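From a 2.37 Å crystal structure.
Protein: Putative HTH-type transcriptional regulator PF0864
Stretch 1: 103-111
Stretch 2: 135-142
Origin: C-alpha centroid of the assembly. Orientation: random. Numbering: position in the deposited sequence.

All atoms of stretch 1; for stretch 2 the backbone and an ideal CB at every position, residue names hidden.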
# COMPACT_ATOMS: atom_id res chain seq x y z
N THR A 103 18.85 -4.27 -4.76
CA THR A 103 19.02 -3.76 -6.11
C THR A 103 17.67 -3.25 -6.61
O THR A 103 17.59 -2.15 -7.14
CB THR A 103 19.59 -4.86 -7.04
OG1 THR A 103 20.94 -5.13 -6.65
CG2 THR A 103 19.58 -4.42 -8.51
N LEU A 104 16.62 -4.03 -6.44
CA LEU A 104 15.31 -3.60 -6.91
C LEU A 104 14.82 -2.36 -6.16
O LEU A 104 14.34 -1.44 -6.79
CB LEU A 104 14.27 -4.73 -6.92
CG LEU A 104 14.53 -5.91 -7.89
CD1 LEU A 104 13.46 -7.00 -7.77
CD2 LEU A 104 14.68 -5.47 -9.35
N SER A 105 15.00 -2.33 -4.84
CA SER A 105 14.50 -1.22 -4.00
C SER A 105 15.06 0.15 -4.39
O SER A 105 14.36 1.15 -4.27
CB SER A 105 14.78 -1.48 -2.52
OG SER A 105 14.32 -2.76 -2.16
N ALA A 106 16.32 0.16 -4.85
CA ALA A 106 17.03 1.39 -5.22
C ALA A 106 16.56 1.96 -6.56
O ALA A 106 16.90 3.10 -6.91
CB ALA A 106 18.55 1.17 -5.21
N LEU A 107 15.74 1.19 -7.28
CA LEU A 107 15.29 1.58 -8.61
C LEU A 107 14.08 2.50 -8.59
O LEU A 107 13.13 2.29 -7.79
CB LEU A 107 15.00 0.35 -9.48
CG LEU A 107 16.11 -0.61 -9.90
CD1 LEU A 107 15.51 -1.84 -10.60
CD2 LEU A 107 17.21 0.05 -10.79
N PRO A 108 14.09 3.53 -9.47
CA PRO A 108 12.94 4.42 -9.70
C PRO A 108 11.72 3.64 -10.17
O PRO A 108 11.82 2.78 -11.07
CB PRO A 108 13.43 5.32 -10.84
CG PRO A 108 14.94 5.29 -10.72
CD PRO A 108 15.25 3.89 -10.31
N GLY A 109 10.57 3.92 -9.56
CA GLY A 109 9.35 3.22 -9.94
C GLY A 109 9.02 2.00 -9.09
O GLY A 109 7.90 1.54 -9.09
N VAL A 110 9.99 1.49 -8.36
CA VAL A 110 9.77 0.31 -7.54
C VAL A 110 9.08 0.69 -6.22
O VAL A 110 9.64 1.41 -5.40
CB VAL A 110 11.08 -0.48 -7.33
CG1 VAL A 110 10.89 -1.56 -6.29
CG2 VAL A 110 11.54 -1.07 -8.66
N LEU A 111 7.87 0.17 -6.03
CA LEU A 111 6.93 0.72 -5.04
C LEU A 111 7.10 0.19 -3.61
O LEU A 111 6.73 0.88 -2.68
CB LEU A 111 5.50 0.86 -5.59
CG LEU A 111 5.09 2.23 -6.19
CD1 LEU A 111 6.23 3.22 -6.53
CD2 LEU A 111 4.23 2.00 -7.36
N UNK A 135 10.58 -1.95 -21.18
CA UNK A 135 11.94 -1.44 -21.05
C UNK A 135 12.51 -1.65 -19.64
O UNK A 135 13.71 -1.93 -19.50
CB UNK A 135 11.97 0.05 -21.41
N UNK A 136 11.68 -1.50 -18.60
CA UNK A 136 12.12 -1.77 -17.22
C UNK A 136 12.42 -3.26 -17.00
O UNK A 136 13.43 -3.59 -16.39
CB UNK A 136 11.05 -1.31 -16.23
N UNK A 137 11.51 -4.13 -17.43
CA UNK A 137 11.72 -5.58 -17.35
C UNK A 137 12.92 -6.08 -18.17
O UNK A 137 13.71 -6.89 -17.67
CB UNK A 137 10.46 -6.30 -17.82
N UNK A 138 13.10 -5.57 -19.40
CA UNK A 138 14.30 -5.90 -20.20
C UNK A 138 15.58 -5.68 -19.39
O UNK A 138 16.48 -6.54 -19.36
CB UNK A 138 14.34 -5.05 -21.47
N UNK A 139 15.62 -4.53 -18.71
CA UNK A 139 16.84 -3.99 -18.10
C UNK A 139 17.15 -4.47 -16.70
O UNK A 139 18.32 -4.67 -16.36
CB UNK A 139 16.75 -2.46 -18.07
N UNK A 140 16.11 -4.68 -15.90
CA UNK A 140 16.27 -4.93 -14.47
C UNK A 140 15.72 -6.28 -13.98
O UNK A 140 15.93 -6.64 -12.83
CB UNK A 140 15.58 -3.80 -13.69
N UNK A 141 15.03 -7.01 -14.85
CA UNK A 141 14.42 -8.29 -14.44
C UNK A 141 14.92 -9.51 -15.24
O UNK A 141 15.33 -10.51 -14.66
CB UNK A 141 12.90 -8.19 -14.58
N UNK A 142 14.89 -9.44 -16.57
CA UNK A 142 15.30 -10.59 -17.39
C UNK A 142 16.83 -10.71 -17.47
O UNK A 142 17.36 -11.74 -17.92
CB UNK A 142 14.71 -10.47 -18.80

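Stretch 2 is a mostly helical segment that passes over a patch of stretch 1 made almost entirely of hydrocarbon: Leu104, Leu107 and Val110, the last two being the ends of a type II turn. No charged side chain lies on that side, so positions facing it should favour apolar groups.

Position 135 has helical backbone angles, and its CB has nothing of stretch 1 within reach. Many helix-compatible residues would serve, polar ones included; the deposited residue is Lys135, with an extended side chain.

At position 136 the CA-to-CB bond points toward stretch 1, yet no atom there lies within 5.5 Å of the ideal CB. A small side chain would fall short, whereas a long apolar one, such as leucine, methionine or an aromatic, could span the gap to Leu107 and Val110. The residue is Phe136, with chi1 in the t well. Its ring brings CE1 to 3.7 Å from Leu107 CD1 and CZ to 3.7 Å from Val110 CG2, while the carbonyl atom Pro108 O lies 4.2 Å from Phe136 CE1. Thus one ring meets both ends of the turn.

Positions 137, 138 and 139 continue the helix with their CB atoms out of reach of stretch 1, so any helix-compatible residue would serve, apolar or polar. They are Ile137, Glu138 and Glu139.

Position 140 is close: its CA-to-CB bond points toward stretch 1, with the ideal CB 3.7 Å from Leu107 CD1 and 4.7 Å from Leu104 CD2. A compact or medium side chain suits, apolar for the leucines or polar if it can turn its polar end back to the helix. Asn140 is found, its CG 3.5 Å from Leu107 CD1. The amide also turns to its own helix, where Asn140 ND2 donates a weak hydrogen bond to Phe136 O at 3.4 Å.

At position 141 the CA-to-CB bond runs sideways, and the ideal CB has no neighbour in stretch 1 within 5.5 Å. Only a side chain of some length could turn back to Leu104, and the methyl groups there call for an apolar end, as in leucine, isoleucine or methionine. Ile141, with both chi angles in the m well, does this: its CD1 lies 3.7 Å from Leu104 CD2.

Position 142 is out of reach of stretch 1, and small polar residues are among many that would fit. It is Thr142, and Thr142 N donates a hydrogen bond to Ile137 O at 3.0 Å.

Stretch 2, residues 135-142: KFIEENIT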
# COMPACT_ATOMS: atom_id res chain seq x y z
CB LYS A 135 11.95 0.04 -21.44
CG LYS A 135 13.26 0.54 -22.01
CD LYS A 135 13.40 2.05 -21.82
CE LYS A 135 14.89 2.41 -21.72
NZ LYS A 135 15.09 3.88 -21.58
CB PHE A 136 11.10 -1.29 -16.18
CG PHE A 136 11.46 -1.66 -14.75
CD1 PHE A 136 12.15 -0.76 -13.94
CD2 PHE A 136 11.12 -2.90 -14.23
CE1 PHE A 136 12.50 -1.09 -12.61
CE2 PHE A 136 11.47 -3.25 -12.92
CZ PHE A 136 12.16 -2.33 -12.10
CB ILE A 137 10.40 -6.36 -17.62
CG1 ILE A 137 9.42 -6.11 -16.44
CG2 ILE A 137 10.65 -7.87 -17.82
CD1 ILE A 137 7.99 -6.10 -16.84
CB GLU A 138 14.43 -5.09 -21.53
CG GLU A 138 13.16 -4.90 -22.39
CD GLU A 138 13.46 -4.60 -23.89
OE1 GLU A 138 13.76 -5.56 -24.65
OE2 GLU A 138 13.36 -3.43 -24.33
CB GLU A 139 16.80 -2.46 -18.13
CG GLU A 139 17.41 -1.90 -19.39
CD GLU A 139 16.77 -0.61 -19.86
OE1 GLU A 139 16.53 0.28 -19.01
OE2 GLU A 139 16.54 -0.49 -21.09
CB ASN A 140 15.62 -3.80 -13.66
CG ASN A 140 16.22 -2.44 -13.96
OD1 ASN A 140 17.39 -2.19 -13.66
ND2 ASN A 140 15.42 -1.54 -14.52
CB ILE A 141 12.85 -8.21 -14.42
CG1 ILE A 141 12.35 -7.12 -13.42
CG2 ILE A 141 12.19 -9.58 -14.20
CD1 ILE A 141 12.75 -7.30 -11.93
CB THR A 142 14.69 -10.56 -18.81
OG1 THR A 142 15.04 -9.33 -19.46
CG2 THR A 142 13.17 -10.71 -18.75
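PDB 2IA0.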